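Local coordinates for putative lipoprotein (Bacteroides fragilis, PDB 3QNK), which probably binds a nutrient glycan at the outer membrane and passes it to a partner transporter, as SusD-family lipoproteins do, though its own ligand is unknown, at residues D75-Y80 against K124-V129; Y81-K86 against A116-E121; V129-K134 against P145-K150. All blocks are in the same frame, centred on the assembly; numbering follows the deposited sequence.

Contact 1: D75-Y80 against K124-V129; sequences DVWEDY and KRYGGV. With PO4 (phosphate ion), chain F; ACT (acetate ion), chain I.
Trp77 has its CG anti to the backbone N (chi1 -172°), while Tyr126 has its CG anti to the carbonyl carbon (chi1 -49°), and the two rings meet in an edge-to-face pair. The pair joins the start of helix 76-93 to the end of helix 101-126, two helices of the alpha-alpha superhelix of this SusD-like protein. The indole presents its edge: CE3 of Trp77 stands over the centre of the phenol, 3.7 Å from CG of Tyr126. The six-membered ring and the phenol have centroids 5.1 Å apart and planes at 87°, an almost perfect T.

The phenol is also held at its far end. The backbone N of Trp77, in the first turn of its helix, donates to OH of Tyr126 at 2.9 Å, a clearly bent bond. Asp73 hydrogen-bonds the same hydroxyl through OD2, and these two bonds, with the indole over one face, would limit how the ring can turn.

Val76 packs on Arg125. Its CG2 lies over the centre of the guanidinium, 3.5 Å from CZ of Arg125, and the two side chains cross at about a right angle. Salt bridges to Glu121 and Asp74 hold the charged end of Arg125, whose NH1 and NH2 both donate to the same oxygen, O1, of a phosphate ion; OH of Tyr80 donates to OXT of an acetate. Both ions probably come from the crystallisation liquor. At Gly127 the backbone leaves the helix with positive phi, and the chain comes round to Val129, whose CG1 rests 3.9 Å from CZ3 of Trp77.

Contact 2: Y81-K86 against A116-E121; sequences YVKVRK and AMFYFE
Two CH-pi contacts carry most of this interface, in which Lys83 and Val84 of helix 76-93 meet Phe118 and Tyr119 of helix 101-126. CB of Lys83 sits over the face of the Phe118 ring, 3.9 Å from its centroid and shifted toward the rim. In the same way CG2 of Val84 stands over the Tyr119 ring, 4.0 Å from the centroid. The Lys83 and Phe118 side chains cross at about a right angle, as do those of Val84 and Tyr119.

Apolar packing fills in around them. CG1 of Val84, anti to its backbone N (chi1 165°), reaches the hydroxyl end of Tyr119 and lies 3.6 Å from CE2, while CG2 also touches CB of Phe118. CD of Lys83 lies near CD1 and CE1 of Phe118. Tyr81 and Tyr119 meet through their CE1 atoms at 4.1 Å.

No hydrogen bond links the segments; the polar ends are satisfied by other parts of the chain. NZ of Lys83 forms a salt bridge with Glu30 and a hydrogen bond with OG of Ser32, whereas the hydroxyls of Tyr81 and Tyr119 bond to the backbone N of Ile130 and Leu132, respectively.

The segment axes approach to 9.4 Å with their directions 159° apart. Such a close, nearly antiparallel pair is the helical hairpin from which an alpha-alpha superhelix is built, in keeping with the TPR-like helical architecture of SusD proteins.

Contact 3: V129-K134 against P145-K150; sequences VILLDK and PRSSEK
One water molecule is gripped by three groups of the two segments. It donates to O of Pro145 at 2.7 Å, accepts from N of Leu131 at 3.0 Å and hydrogen-bonds OG of Ser147 at 2.8 Å. By joining two backbone groups on facing segments it extends their pairing beyond the single direct bond.

That direct bond runs from N of Ser147 to O of Val129, 2.8 Å long and nearly straight, with 166° at the hydrogen. The donor approaches from above the carbonyl plane, 42° out of it. Beside it, CA of Arg146 makes a weaker CH...O contact with the same oxygen at 3.5 Å, which gives the Val129 carbonyl two neighbours on the facing chain.

Side chains flank the backbone bond. OG of Ser147 lies anti to its carbonyl carbon (chi1 -57°), where it both reaches the water and touches CD1 of Leu131 at 3.6 Å. Ile130 lays CG1 4.0 Å from O of Pro145. NH1 of Arg146 bonds O of Lys512, NE bonds O of Gly128 and NH2 bonds OD1 of Asn514, which ties the connection to the C-terminal end of the chain.

Just beyond, Ser148 is the N-cap of helix 149-166, its OG accepting from N of Glu151. The arrangement is two extended stretches, 129-132 and 145-147, at the base of one loop, pinned by a backbone bond and a bridging water, in the helix-to-helix connection of the alpha-alpha superhelix that leads from helix 101-126 into helix 149-166.

In the fold
Contacts 1 and 2 lie on the same two helices, 76-93 and 101-126, with centres about 9 Å apart; contact 2 is nested inside the chain loop that contact 1 closes. Contact 3 follows in series, sharing Val129 with contact 1, its centre about 11 Å from that of contact 1 and 12 Å from that of contact 2. The two tyrosines of contact 2 also bond segment 129-134 of contact 3, which joins the helix pair to the connection into helix 149-166. Together the three contacts join successive helices in the N-terminal part of the superhelix, all on one side of the chain's centre.

Contact 1: D75-Y80 against K124-V129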
# COMPACT_ATOMS: atom_id res chain seq x y z
N ASP B 75 -2.19 -6.05 5.43
CA ASP B 75 -1.40 -4.81 5.50
C ASP B 75 -1.95 -3.84 6.52
O ASP B 75 -1.75 -2.62 6.37
CB ASP B 75 -1.32 -4.15 4.11
CG ASP B 75 -0.67 -5.02 3.04
OD1 ASP B 75 0.53 -5.33 3.18
OD2 ASP B 75 -1.35 -5.34 2.04
N VAL B 76 -2.64 -4.37 7.56
CA VAL B 76 -3.29 -3.52 8.57
C VAL B 76 -2.23 -2.70 9.37
O VAL B 76 -2.42 -1.51 9.52
CB VAL B 76 -4.30 -4.27 9.45
CG1 VAL B 76 -4.73 -3.43 10.67
CG2 VAL B 76 -5.53 -4.63 8.62
N TRP B 77 -1.12 -3.33 9.79
CA TRP B 77 -0.06 -2.63 10.52
C TRP B 77 0.48 -1.42 9.69
O TRP B 77 0.48 -0.29 10.18
CB TRP B 77 1.06 -3.60 10.89
CG TRP B 77 2.10 -3.02 11.82
CD1 TRP B 77 3.11 -2.18 11.48
CD2 TRP B 77 2.25 -3.30 13.22
NE1 TRP B 77 3.90 -1.92 12.58
CE2 TRP B 77 3.39 -2.58 13.66
CE3 TRP B 77 1.53 -4.06 14.15
CZ2 TRP B 77 3.81 -2.59 15.00
CZ3 TRP B 77 1.94 -4.07 15.48
CH2 TRP B 77 3.07 -3.34 15.89
N GLU B 78 0.88 -1.66 8.44
CA GLU B 78 1.39 -0.67 7.49
C GLU B 78 0.40 0.49 7.24
O GLU B 78 0.76 1.67 7.41
CB GLU B 78 1.70 -1.36 6.16
CG GLU B 78 2.48 -0.52 5.16
CD GLU B 78 2.71 -1.14 3.80
OE1 GLU B 78 2.65 -2.39 3.68
OE2 GLU B 78 2.98 -0.37 2.85
N ASP B 79 -0.83 0.14 6.84
CA ASP B 79 -1.87 1.07 6.46
C ASP B 79 -2.47 1.89 7.60
O ASP B 79 -2.74 3.09 7.42
CB ASP B 79 -3.00 0.31 5.74
CG ASP B 79 -2.65 -0.33 4.40
OD1 ASP B 79 -1.60 0.03 3.82
OD2 ASP B 79 -3.44 -1.17 3.92
N TYR B 80 -2.73 1.26 8.72
CA TYR B 80 -3.44 1.89 9.81
C TYR B 80 -2.59 2.89 10.60
O TYR B 80 -3.15 3.83 11.15
CB TYR B 80 -4.09 0.82 10.69
CG TYR B 80 -5.41 0.39 10.09
CD1 TYR B 80 -5.47 -0.33 8.90
CD2 TYR B 80 -6.61 0.85 10.62
CE1 TYR B 80 -6.68 -0.66 8.30
CE2 TYR B 80 -7.83 0.55 10.01
CZ TYR B 80 -7.86 -0.21 8.87
OH TYR B 80 -9.07 -0.52 8.29
N LYS B 124 -7.35 -5.56 17.67
CA LYS B 124 -8.14 -6.80 17.54
C LYS B 124 -7.35 -7.90 16.75
O LYS B 124 -7.65 -9.07 16.89
CB LYS B 124 -9.55 -6.56 16.95
CG LYS B 124 -9.59 -6.04 15.51
CD LYS B 124 -11.01 -6.11 14.92
CE LYS B 124 -11.90 -4.92 15.20
NZ LYS B 124 -13.35 -5.31 15.16
N ARG B 125 -6.30 -7.52 16.02
CA ARG B 125 -5.49 -8.41 15.20
C ARG B 125 -4.18 -8.80 15.86
O ARG B 125 -3.97 -9.97 16.14
CB ARG B 125 -5.19 -7.75 13.83
CG ARG B 125 -6.37 -7.66 12.89
CD ARG B 125 -5.98 -6.90 11.65
NE ARG B 125 -6.47 -7.50 10.41
CZ ARG B 125 -7.64 -7.20 9.85
NH1 ARG B 125 -8.46 -6.35 10.44
NH2 ARG B 125 -8.00 -7.76 8.71
N TYR B 126 -3.31 -7.80 16.11
CA TYR B 126 -1.96 -8.00 16.66
C TYR B 126 -1.88 -8.02 18.21
O TYR B 126 -0.89 -8.50 18.74
CB TYR B 126 -1.02 -6.90 16.13
CG TYR B 126 -1.07 -6.70 14.63
CD1 TYR B 126 -0.34 -7.51 13.76
CD2 TYR B 126 -1.85 -5.69 14.07
CE1 TYR B 126 -0.39 -7.32 12.38
CE2 TYR B 126 -1.89 -5.49 12.69
CZ TYR B 126 -1.16 -6.31 11.85
OH TYR B 126 -1.18 -6.10 10.50
N GLY B 127 -2.89 -7.48 18.89
CA GLY B 127 -2.91 -7.37 20.34
C GLY B 127 -2.29 -6.05 20.70
O GLY B 127 -2.72 -5.02 20.17
N GLY B 128 -1.25 -6.07 21.51
CA GLY B 128 -0.55 -4.83 21.81
C GLY B 128 0.14 -4.26 20.58
O GLY B 128 0.68 -5.01 19.76
N VAL B 129 0.06 -2.94 20.39
CA VAL B 129 0.69 -2.24 19.25
C VAL B 129 1.53 -1.03 19.78
O VAL B 129 1.56 -0.78 20.99
CB VAL B 129 -0.37 -1.76 18.20
CG1 VAL B 129 -1.12 -2.93 17.57
CG2 VAL B 129 -1.34 -0.73 18.79
P PO4 F . -10.64 -4.17 7.25
O1 PO4 F . -10.15 -5.57 7.89
O2 PO4 F . -9.43 -3.41 6.46
O3 PO4 F . -12.06 -4.38 6.47
O4 PO4 F . -11.05 -3.19 8.42
C ACT I . -12.74 -0.32 9.92
O ACT I . -13.65 -0.79 9.18
OXT ACT I . -11.72 0.41 9.44
CH3 ACT I . -13.04 -0.68 11.38

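Contact 2: Y81-K86 against A116-E121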
# COMPACT_ATOMS: atom_id res chain seq x y z
N TYR B 81 -1.24 2.76 10.56
CA TYR B 81 -0.39 3.77 11.22
C TYR B 81 -0.40 5.07 10.43
O TYR B 81 -0.31 6.13 11.04
CB TYR B 81 1.02 3.26 11.48
CG TYR B 81 1.11 2.48 12.77
CD1 TYR B 81 0.85 3.09 13.99
CD2 TYR B 81 1.42 1.12 12.77
CE1 TYR B 81 0.88 2.37 15.19
CE2 TYR B 81 1.47 0.39 13.96
CZ TYR B 81 1.20 1.02 15.17
OH TYR B 81 1.25 0.31 16.34
N VAL B 82 -0.62 4.98 9.10
CA VAL B 82 -0.74 6.16 8.21
C VAL B 82 -2.01 6.92 8.61
O VAL B 82 -1.98 8.15 8.76
CB VAL B 82 -0.76 5.75 6.71
CG1 VAL B 82 -1.04 6.94 5.81
CG2 VAL B 82 0.53 5.08 6.29
N LYS B 83 -3.12 6.17 8.81
CA LYS B 83 -4.44 6.67 9.21
C LYS B 83 -4.34 7.35 10.55
O LYS B 83 -4.85 8.46 10.73
CB LYS B 83 -5.47 5.52 9.26
CG LYS B 83 -5.66 4.79 7.96
CD LYS B 83 -6.75 3.74 8.11
CE LYS B 83 -6.69 2.72 7.01
NZ LYS B 83 -7.13 3.25 5.68
N VAL B 84 -3.64 6.70 11.49
CA VAL B 84 -3.42 7.22 12.84
C VAL B 84 -2.57 8.49 12.74
O VAL B 84 -2.91 9.47 13.39
CB VAL B 84 -2.80 6.16 13.79
CG1 VAL B 84 -2.25 6.81 15.05
CG2 VAL B 84 -3.83 5.09 14.14
N ARG B 85 -1.53 8.50 11.87
CA ARG B 85 -0.67 9.69 11.69
C ARG B 85 -1.53 10.92 11.31
O ARG B 85 -1.34 11.99 11.90
CB ARG B 85 0.42 9.43 10.65
CG ARG B 85 1.44 10.57 10.53
CD ARG B 85 2.49 10.31 9.47
NE ARG B 85 3.55 11.31 9.52
CZ ARG B 85 3.65 12.35 8.70
NH1 ARG B 85 2.74 12.53 7.75
NH2 ARG B 85 4.64 13.22 8.84
N LYS B 86 -2.51 10.73 10.40
CA LYS B 86 -3.42 11.78 9.94
C LYS B 86 -4.30 12.30 11.08
O LYS B 86 -4.55 13.50 11.13
CB LYS B 86 -4.27 11.27 8.78
CG LYS B 86 -3.51 11.03 7.48
CD LYS B 86 -4.47 10.68 6.35
CE LYS B 86 -3.78 10.57 5.01
NZ LYS B 86 -4.76 10.63 3.90
N ALA B 116 -9.76 5.97 17.54
CA ALA B 116 -10.13 4.81 18.36
C ALA B 116 -10.47 3.63 17.47
O ALA B 116 -10.01 2.51 17.70
CB ALA B 116 -11.31 5.16 19.24
N MSE B 117 -11.24 3.89 16.41
CA MSE B 117 -11.65 2.91 15.42
C MSE B 117 -10.44 2.34 14.69
O MSE B 117 -10.41 1.13 14.45
CB MSE B 117 -12.63 3.54 14.44
CG MSE B 117 -12.93 2.65 13.26
SE MSE B 117 -14.44 3.26 12.30
CE MSE B 117 -15.81 2.49 13.44
N PHE B 118 -9.47 3.18 14.33
CA PHE B 118 -8.27 2.75 13.59
C PHE B 118 -7.38 1.89 14.46
O PHE B 118 -6.96 0.84 13.98
CB PHE B 118 -7.49 3.95 13.02
CG PHE B 118 -8.26 4.76 12.01
CD1 PHE B 118 -9.13 4.14 11.11
CD2 PHE B 118 -8.08 6.13 11.91
CE1 PHE B 118 -9.84 4.89 10.17
CE2 PHE B 118 -8.80 6.88 10.97
CZ PHE B 118 -9.67 6.25 10.10
N TYR B 119 -7.13 2.29 15.73
CA TYR B 119 -6.33 1.51 16.66
C TYR B 119 -7.01 0.19 17.00
O TYR B 119 -6.31 -0.83 17.12
CB TYR B 119 -6.02 2.29 17.92
CG TYR B 119 -4.68 3.01 17.89
CD1 TYR B 119 -3.48 2.30 17.84
CD2 TYR B 119 -4.62 4.40 17.98
CE1 TYR B 119 -2.25 2.96 17.82
CE2 TYR B 119 -3.39 5.06 17.97
CZ TYR B 119 -2.22 4.35 17.86
OH TYR B 119 -1.03 5.01 17.85
N PHE B 120 -8.36 0.18 17.11
CA PHE B 120 -9.09 -1.05 17.41
C PHE B 120 -8.91 -2.07 16.30
O PHE B 120 -8.76 -3.23 16.63
CB PHE B 120 -10.58 -0.78 17.65
CG PHE B 120 -11.40 -1.98 18.10
CD1 PHE B 120 -10.95 -2.82 19.11
CD2 PHE B 120 -12.67 -2.22 17.56
CE1 PHE B 120 -11.72 -3.92 19.53
CE2 PHE B 120 -13.45 -3.30 18.01
CZ PHE B 120 -12.97 -4.13 18.98
N GLU B 121 -8.85 -1.65 15.02
CA GLU B 121 -8.60 -2.58 13.90
C GLU B 121 -7.24 -3.27 14.03
O GLU B 121 -7.11 -4.44 13.66
CB GLU B 121 -8.66 -1.89 12.54
CG GLU B 121 -9.99 -2.09 11.84
CD GLU B 121 -10.52 -3.51 11.71
OE1 GLU B 121 -9.77 -4.37 11.21
OE2 GLU B 121 -11.69 -3.76 12.10

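Contact 3: V129-K134 against P145-K150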
# COMPACT_ATOMS: atom_id res chain seq x y z
N VAL B 129 0.06 -2.94 20.39
CA VAL B 129 0.69 -2.24 19.25
C VAL B 129 1.53 -1.03 19.78
O VAL B 129 1.56 -0.78 20.99
CB VAL B 129 -0.37 -1.76 18.20
CG1 VAL B 129 -1.12 -2.93 17.57
CG2 VAL B 129 -1.34 -0.73 18.79
N ILE B 130 2.17 -0.27 18.88
CA ILE B 130 2.90 0.94 19.26
C ILE B 130 1.87 2.05 19.42
O ILE B 130 1.19 2.40 18.45
CB ILE B 130 4.00 1.33 18.22
CG1 ILE B 130 5.06 0.23 18.07
CG2 ILE B 130 4.60 2.70 18.59
CD1 ILE B 130 5.75 0.28 16.83
N LEU B 131 1.74 2.60 20.64
CA LEU B 131 0.78 3.68 20.87
C LEU B 131 1.43 5.02 20.57
O LEU B 131 2.45 5.37 21.17
CB LEU B 131 0.19 3.64 22.29
CG LEU B 131 -0.67 2.43 22.62
CD1 LEU B 131 -1.04 2.42 24.09
CD2 LEU B 131 -1.91 2.37 21.75
N LEU B 132 0.87 5.74 19.59
CA LEU B 132 1.33 7.05 19.16
C LEU B 132 0.20 8.07 19.26
O LEU B 132 -0.88 7.87 18.70
CB LEU B 132 1.87 7.00 17.72
CG LEU B 132 3.04 6.09 17.45
CD1 LEU B 132 3.41 6.13 16.02
CD2 LEU B 132 4.25 6.49 18.25
N ASP B 133 0.45 9.16 19.98
CA ASP B 133 -0.51 10.24 20.20
C ASP B 133 -0.02 11.53 19.53
O ASP B 133 -0.70 12.56 19.58
CB ASP B 133 -0.74 10.48 21.71
CG ASP B 133 0.52 10.84 22.53
OD1 ASP B 133 1.65 10.65 22.01
OD2 ASP B 133 0.37 11.26 23.70
N LYS B 134 1.18 11.47 18.93
CA LYS B 134 1.81 12.59 18.22
C LYS B 134 2.38 12.08 16.90
O LYS B 134 2.57 10.87 16.73
CB LYS B 134 2.90 13.29 19.08
CG LYS B 134 4.07 12.40 19.55
CD LYS B 134 5.42 12.75 18.88
CE LYS B 134 6.20 13.94 19.43
N PRO B 145 8.78 0.39 21.67
CA PRO B 145 8.22 -0.96 21.79
C PRO B 145 6.71 -0.95 21.73
O PRO B 145 6.07 0.08 21.91
CB PRO B 145 8.70 -1.39 23.18
CG PRO B 145 8.84 -0.15 23.94
CD PRO B 145 9.24 0.91 22.98
N ARG B 146 6.14 -2.12 21.52
CA ARG B 146 4.70 -2.31 21.57
C ARG B 146 4.24 -2.14 23.01
O ARG B 146 4.93 -2.54 23.93
CB ARG B 146 4.34 -3.71 21.07
CG ARG B 146 4.64 -3.96 19.61
CD ARG B 146 4.60 -5.43 19.29
NE ARG B 146 3.25 -5.97 19.46
CZ ARG B 146 2.97 -7.27 19.52
NH1 ARG B 146 3.93 -8.17 19.42
NH2 ARG B 146 1.72 -7.67 19.68
N SER B 147 3.09 -1.52 23.22
CA SER B 147 2.51 -1.42 24.55
C SER B 147 1.76 -2.72 24.81
O SER B 147 1.60 -3.55 23.88
CB SER B 147 1.59 -0.21 24.64
OG SER B 147 2.29 0.98 24.30
N SER B 148 1.33 -2.94 26.07
CA SER B 148 0.56 -4.13 26.39
C SER B 148 -0.82 -4.01 25.75
O SER B 148 -1.29 -2.89 25.51
CB SER B 148 0.45 -4.30 27.90
OG SER B 148 -0.19 -3.20 28.53
N GLU B 149 -1.48 -5.14 25.51
CA GLU B 149 -2.83 -5.14 24.97
C GLU B 149 -3.76 -4.31 25.90
O GLU B 149 -4.56 -3.53 25.39
CB GLU B 149 -3.35 -6.58 24.78
CG GLU B 149 -4.52 -6.67 23.81
CD GLU B 149 -5.01 -8.04 23.35
OE1 GLU B 149 -4.74 -9.02 24.06
OE2 GLU B 149 -5.72 -8.10 22.32
N LYS B 150 -3.59 -4.42 27.25
CA LYS B 150 -4.40 -3.70 28.23
C LYS B 150 -4.27 -2.20 28.04
O LYS B 150 -5.30 -1.52 27.99
CB LYS B 150 -4.06 -4.10 29.69
CG LYS B 150 -5.24 -3.94 30.66
CD LYS B 150 -6.31 -5.07 30.49
CE LYS B 150 -7.57 -4.93 31.33
NZ LYS B 150 -8.58 -6.00 31.03
O HOH W 1 4.05 1.84 22.34